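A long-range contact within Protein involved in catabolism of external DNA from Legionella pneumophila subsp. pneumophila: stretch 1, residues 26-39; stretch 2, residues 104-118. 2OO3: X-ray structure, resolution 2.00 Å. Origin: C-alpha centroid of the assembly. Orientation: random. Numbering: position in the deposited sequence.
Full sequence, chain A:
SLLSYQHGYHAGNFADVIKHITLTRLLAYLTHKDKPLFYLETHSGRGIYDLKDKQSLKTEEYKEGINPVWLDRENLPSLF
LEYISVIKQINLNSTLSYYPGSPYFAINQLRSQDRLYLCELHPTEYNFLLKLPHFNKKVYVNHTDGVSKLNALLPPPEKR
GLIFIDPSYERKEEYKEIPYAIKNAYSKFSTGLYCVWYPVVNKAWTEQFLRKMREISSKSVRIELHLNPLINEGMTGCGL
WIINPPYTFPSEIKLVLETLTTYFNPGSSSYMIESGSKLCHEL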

# COMPACT_ATOMS: atom_id res chain seq x y z
N LEU A 26 -2.99 7.92 3.62
CA LEU A 26 -1.66 8.52 3.79
C LEU A 26 -1.49 9.70 2.85
O LEU A 26 -1.00 10.74 3.25
CB LEU A 26 -0.54 7.48 3.59
CG LEU A 26 -0.54 6.36 4.66
CD1 LEU A 26 0.50 5.34 4.28
CD2 LEU A 26 -0.25 6.95 6.09
N LEU A 27 -1.93 9.53 1.60
CA LEU A 27 -1.84 10.58 0.57
C LEU A 27 -2.71 11.79 0.92
O LEU A 27 -2.26 12.93 0.83
CB LEU A 27 -2.22 10.04 -0.80
CG LEU A 27 -1.19 9.04 -1.41
CD1 LEU A 27 -1.84 8.40 -2.62
CD2 LEU A 27 0.12 9.68 -1.79
N ALA A 28 -3.94 11.51 1.37
CA ALA A 28 -4.87 12.53 1.83
C ALA A 28 -4.29 13.35 2.97
O ALA A 28 -4.51 14.57 3.02
CB ALA A 28 -6.20 11.91 2.27
N TYR A 29 -3.53 12.72 3.87
CA TYR A 29 -2.95 13.48 5.00
C TYR A 29 -1.81 14.35 4.55
O TYR A 29 -1.74 15.55 4.88
CB TYR A 29 -2.40 12.56 6.07
CG TYR A 29 -1.75 13.32 7.22
CD1 TYR A 29 -2.54 13.92 8.21
CD2 TYR A 29 -0.35 13.44 7.32
CE1 TYR A 29 -1.95 14.60 9.29
CE2 TYR A 29 0.25 14.12 8.39
CZ TYR A 29 -0.56 14.68 9.38
OH TYR A 29 -0.00 15.37 10.46
N LEU A 30 -0.89 13.73 3.81
CA LEU A 30 0.36 14.42 3.48
C LEU A 30 0.18 15.59 2.55
O LEU A 30 0.94 16.57 2.62
CB LEU A 30 1.39 13.44 2.91
CG LEU A 30 2.04 12.49 3.92
CD1 LEU A 30 2.97 11.55 3.16
CD2 LEU A 30 2.80 13.25 4.95
N THR A 31 -0.80 15.49 1.65
CA THR A 31 -1.08 16.58 0.73
C THR A 31 -1.75 17.79 1.45
O THR A 31 -2.05 18.82 0.81
CB THR A 31 -1.94 16.12 -0.47
OG1 THR A 31 -3.12 15.48 0.02
CG2 THR A 31 -1.13 15.10 -1.36
N HIS A 32 -1.96 17.70 2.76
CA HIS A 32 -2.42 18.90 3.49
C HIS A 32 -1.37 20.00 3.51
O HIS A 32 -1.72 21.18 3.57
CB HIS A 32 -2.80 18.60 4.92
CG HIS A 32 -4.17 18.06 5.05
ND1 HIS A 32 -5.29 18.87 5.02
CD2 HIS A 32 -4.63 16.79 5.18
CE1 HIS A 32 -6.37 18.13 5.15
NE2 HIS A 32 -6.00 16.86 5.25
N LYS A 33 -0.11 19.60 3.49
CA LYS A 33 0.99 20.55 3.48
C LYS A 33 1.29 20.97 2.07
O LYS A 33 1.55 20.12 1.20
CB LYS A 33 2.26 19.94 4.09
CG LYS A 33 3.33 21.02 4.35
CD LYS A 33 4.40 20.51 5.29
CE LYS A 33 5.12 21.66 5.94
NZ LYS A 33 6.13 22.19 5.03
N ASP A 34 1.30 22.29 1.87
CA ASP A 34 1.59 22.91 0.58
C ASP A 34 3.11 23.07 0.40
O ASP A 34 3.64 24.20 0.22
CB ASP A 34 0.88 24.26 0.44
CG ASP A 34 0.89 24.78 -0.97
OD1 ASP A 34 0.96 23.95 -1.91
OD2 ASP A 34 0.84 26.01 -1.17
N LYS A 35 3.80 21.96 0.46
CA LYS A 35 5.21 21.87 0.10
C LYS A 35 5.31 20.55 -0.66
O LYS A 35 4.57 19.62 -0.32
CB LYS A 35 6.11 21.81 1.35
CG LYS A 35 6.25 23.12 2.13
CD LYS A 35 7.07 24.16 1.40
CE LYS A 35 7.06 25.51 2.18
NZ LYS A 35 8.08 25.67 3.30
N PRO A 36 6.20 20.47 -1.67
CA PRO A 36 6.32 19.28 -2.50
C PRO A 36 6.65 18.07 -1.67
O PRO A 36 7.32 18.16 -0.64
CB PRO A 36 7.49 19.59 -3.44
CG PRO A 36 8.08 20.83 -2.95
CD PRO A 36 7.10 21.55 -2.13
N LEU A 37 6.13 16.95 -2.14
CA LEU A 37 6.31 15.64 -1.55
C LEU A 37 7.02 14.78 -2.58
O LEU A 37 6.68 14.79 -3.78
CB LEU A 37 4.92 15.04 -1.17
CG LEU A 37 4.83 13.62 -0.61
CD1 LEU A 37 5.43 13.50 0.80
CD2 LEU A 37 3.38 13.12 -0.59
N PHE A 38 8.04 14.05 -2.13
CA PHE A 38 8.60 12.96 -2.92
C PHE A 38 7.79 11.67 -2.64
O PHE A 38 7.63 11.27 -1.48
CB PHE A 38 10.06 12.73 -2.49
CG PHE A 38 10.77 11.67 -3.26
CD1 PHE A 38 10.78 11.70 -4.65
CD2 PHE A 38 11.47 10.67 -2.61
CE1 PHE A 38 11.45 10.75 -5.38
CE2 PHE A 38 12.16 9.68 -3.36
CZ PHE A 38 12.14 9.72 -4.73
N TYR A 39 7.29 11.04 -3.70
CA TYR A 39 6.56 9.79 -3.53
C TYR A 39 7.37 8.71 -4.23
O TYR A 39 7.60 8.78 -5.43
CB TYR A 39 5.15 9.91 -4.14
CG TYR A 39 4.41 8.60 -4.14
CD1 TYR A 39 3.77 8.13 -2.97
CD2 TYR A 39 4.33 7.82 -5.30
CE1 TYR A 39 3.09 6.92 -2.96
CE2 TYR A 39 3.62 6.58 -5.30
CZ TYR A 39 3.02 6.16 -4.12
OH TYR A 39 2.32 4.97 -4.07
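Stretch 2, residues 104-118: YFAINQLRSQDRLYL

Stretch 2 repeats the course of stretch 1, helix, turn-bearing loop, strand, and runs beside it in the same direction. Helix 104-109 lies 10.3 Å from helix 26-30 at closest axial approach, with a signed crossing angle of -24°. Leu110 is the first residue to leave helical phi/psi, and a type I turn from Arg111 to Asp114 leads into strand 115-118, parallel to strand 38-39.

The strand pairing is fixed by three backbone hydrogen bonds: Arg115 N to Leu37 O (2.8 Å), Tyr39 N to Arg115 O (2.7 Å) and Tyr117 N to Tyr39 O (2.8 Å). Their N-H...O angles of 160-173° are nearly linear. Just before them, Leu37 N donates to Asp114 OD1 at 2.9 Å, so the Asp114 carboxylate takes up the amide of Leu37, whose carbonyl then accepts from Arg115 N.

In the loop, Arg111 is held by its own turn: its NE forms a salt bridge with Asp114 OD2 (2.8 Å), and that same oxygen accepts from Arg111 N (2.7 Å). The edge of the guanidinium meets the carbonyls of stretch 1, with Thr31 CG2 over one face (3.8 Å from Arg111 NE); Arg111 NH1 donates to Lys33 O (2.7 Å, 160°) and NH2 to Lys35 O (2.9 Å, 133°). Gln113 NE2 donates to Asp34 OD1 (3.0 Å, 170°). Its OE1, although 3.1 Å from Pro36 N, finds no hydrogen there; water 2 donates to OE1 instead.

Water 1 donates to both Thr31 OG1 and Gln109 O, while Thr31 OG1 gives its own hydrogen to Leu27 O (2.8 Å). Gln109 OE1 is the exception: buried against Leu27 CD1 at 3.4 Å, it has no partner in the model.

Apolar side chains pack alongside these polar contacts. Leu110 CD2 meets Leu27 CD2 (3.8 Å) and Leu37 CD2 (3.7 Å), and Ala106 CB sits over the Tyr39 ring, 3.8 Å from its centroid and 27° off the normal.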

# COMPACT_ATOMS: atom_id res chain seq x y z
N TYR A 104 -1.60 4.38 -9.90
CA TYR A 104 -2.82 5.03 -10.37
C TYR A 104 -3.54 5.77 -9.23
O TYR A 104 -4.01 6.90 -9.43
CB TYR A 104 -3.75 4.01 -11.06
CG TYR A 104 -4.80 4.65 -11.94
CD1 TYR A 104 -4.59 4.81 -13.31
CD2 TYR A 104 -6.02 5.07 -11.40
CE1 TYR A 104 -5.55 5.44 -14.13
CE2 TYR A 104 -7.01 5.66 -12.23
CZ TYR A 104 -6.75 5.84 -13.58
OH TYR A 104 -7.70 6.42 -14.40
N PHE A 105 -3.58 5.20 -8.03
CA PHE A 105 -4.04 5.98 -6.87
C PHE A 105 -3.18 7.23 -6.61
O PHE A 105 -3.71 8.35 -6.38
CB PHE A 105 -4.12 5.08 -5.61
CG PHE A 105 -5.20 4.01 -5.69
CD1 PHE A 105 -6.55 4.35 -5.47
CD2 PHE A 105 -4.87 2.70 -5.96
CE1 PHE A 105 -7.56 3.35 -5.54
CE2 PHE A 105 -5.88 1.69 -6.02
CZ PHE A 105 -7.21 2.04 -5.82
N ALA A 106 -1.86 7.06 -6.61
CA ALA A 106 -0.97 8.17 -6.25
C ALA A 106 -1.07 9.35 -7.24
O ALA A 106 -1.11 10.53 -6.86
CB ALA A 106 0.49 7.67 -6.11
N ILE A 107 -1.13 9.03 -8.52
CA ILE A 107 -1.25 10.04 -9.55
C ILE A 107 -2.56 10.80 -9.38
O ILE A 107 -2.62 11.99 -9.64
CB ILE A 107 -1.10 9.40 -10.96
CG1 ILE A 107 0.35 8.99 -11.20
CG2 ILE A 107 -1.47 10.40 -12.02
CD1 ILE A 107 0.58 8.02 -12.45
N ASN A 108 -3.59 10.13 -8.90
CA ASN A 108 -4.85 10.82 -8.67
C ASN A 108 -4.85 11.78 -7.50
O ASN A 108 -5.39 12.88 -7.60
CB ASN A 108 -6.04 9.84 -8.56
CG ASN A 108 -6.69 9.61 -9.89
OD1 ASN A 108 -7.55 10.41 -10.33
ND2 ASN A 108 -6.25 8.58 -10.59
N GLN A 109 -4.23 11.40 -6.39
CA GLN A 109 -4.25 12.24 -5.20
C GLN A 109 -3.11 13.26 -5.03
O GLN A 109 -3.25 14.25 -4.28
CB GLN A 109 -4.28 11.33 -3.99
CG GLN A 109 -5.71 10.95 -3.59
CD GLN A 109 -5.67 10.02 -2.42
OE1 GLN A 109 -5.24 8.89 -2.56
NE2 GLN A 109 -6.02 10.52 -1.25
N LEU A 110 -1.98 13.01 -5.68
CA LEU A 110 -0.84 13.90 -5.57
C LEU A 110 -1.03 15.15 -6.42
O LEU A 110 -2.00 15.24 -7.17
CB LEU A 110 0.47 13.16 -5.90
CG LEU A 110 0.89 12.18 -4.78
CD1 LEU A 110 2.12 11.39 -5.19
CD2 LEU A 110 1.18 12.92 -3.50
N ARG A 111 -0.11 16.12 -6.27
CA ARG A 111 -0.26 17.43 -6.91
C ARG A 111 0.83 17.67 -7.96
O ARG A 111 1.84 16.97 -7.99
CB ARG A 111 -0.22 18.51 -5.82
CG ARG A 111 -1.25 18.20 -4.77
CD ARG A 111 -0.86 18.57 -3.39
NE ARG A 111 0.46 18.12 -2.95
CZ ARG A 111 1.05 18.64 -1.88
NH1 ARG A 111 0.40 19.57 -1.19
NH2 ARG A 111 2.27 18.26 -1.50
N SER A 112 0.63 18.68 -8.80
CA SER A 112 1.62 19.01 -9.81
C SER A 112 2.97 19.33 -9.21
O SER A 112 3.99 19.10 -9.86
CB SER A 112 1.15 20.20 -10.67
OG SER A 112 0.77 21.28 -9.84
N GLN A 113 3.00 19.84 -7.96
CA GLN A 113 4.31 20.17 -7.35
C GLN A 113 5.09 18.95 -6.83
O GLN A 113 6.25 19.06 -6.46
CB GLN A 113 4.14 21.18 -6.20
CG GLN A 113 3.42 20.54 -5.00
CD GLN A 113 3.06 21.52 -3.94
OE1 GLN A 113 3.95 22.01 -3.22
NE2 GLN A 113 1.75 21.81 -3.79
N ASP A 114 4.44 17.81 -6.75
CA ASP A 114 5.05 16.65 -6.08
C ASP A 114 5.91 15.92 -7.07
O ASP A 114 5.90 16.25 -8.27
CB ASP A 114 3.95 15.73 -5.49
CG ASP A 114 3.10 16.44 -4.45
OD1 ASP A 114 3.68 17.21 -3.63
OD2 ASP A 114 1.85 16.25 -4.42
N ARG A 115 6.66 14.93 -6.62
CA ARG A 115 7.46 14.15 -7.56
C ARG A 115 7.28 12.69 -7.28
O ARG A 115 7.54 12.24 -6.14
CB ARG A 115 8.95 14.49 -7.44
CG ARG A 115 9.83 13.73 -8.38
CD ARG A 115 11.22 14.37 -8.50
NE ARG A 115 11.87 14.44 -7.20
CZ ARG A 115 12.83 13.61 -6.77
NH1 ARG A 115 13.28 12.63 -7.55
NH2 ARG A 115 13.34 13.78 -5.56
N LEU A 116 6.83 11.95 -8.30
CA LEU A 116 6.59 10.50 -8.16
C LEU A 116 7.73 9.75 -8.81
O LEU A 116 8.11 10.03 -9.95
CB LEU A 116 5.27 10.05 -8.82
CG LEU A 116 3.93 10.56 -8.24
CD1 LEU A 116 3.67 12.02 -8.60
CD2 LEU A 116 2.78 9.66 -8.72
N TYR A 117 8.25 8.77 -8.11
CA TYR A 117 9.29 7.96 -8.63
C TYR A 117 8.86 6.49 -8.49
O TYR A 117 8.72 5.96 -7.37
CB TYR A 117 10.54 8.25 -7.84
CG TYR A 117 11.80 7.76 -8.46
CD1 TYR A 117 12.74 8.66 -9.00
CD2 TYR A 117 12.09 6.39 -8.50
CE1 TYR A 117 13.92 8.20 -9.55
CE2 TYR A 117 13.27 5.93 -9.06
CZ TYR A 117 14.17 6.84 -9.57
OH TYR A 117 15.33 6.40 -10.09
N LEU A 118 8.65 5.84 -9.63
CA LEU A 118 8.07 4.50 -9.63
C LEU A 118 9.09 3.50 -10.16
O LEU A 118 9.65 3.70 -11.24
CB LEU A 118 6.84 4.47 -10.54
CG LEU A 118 5.76 5.54 -10.28
CD1 LEU A 118 4.64 5.54 -11.33
CD2 LEU A 118 5.19 5.43 -8.80
O HOH W 1 -4.93 15.00 -2.15
O HOH W 2 4.64 24.64 -3.01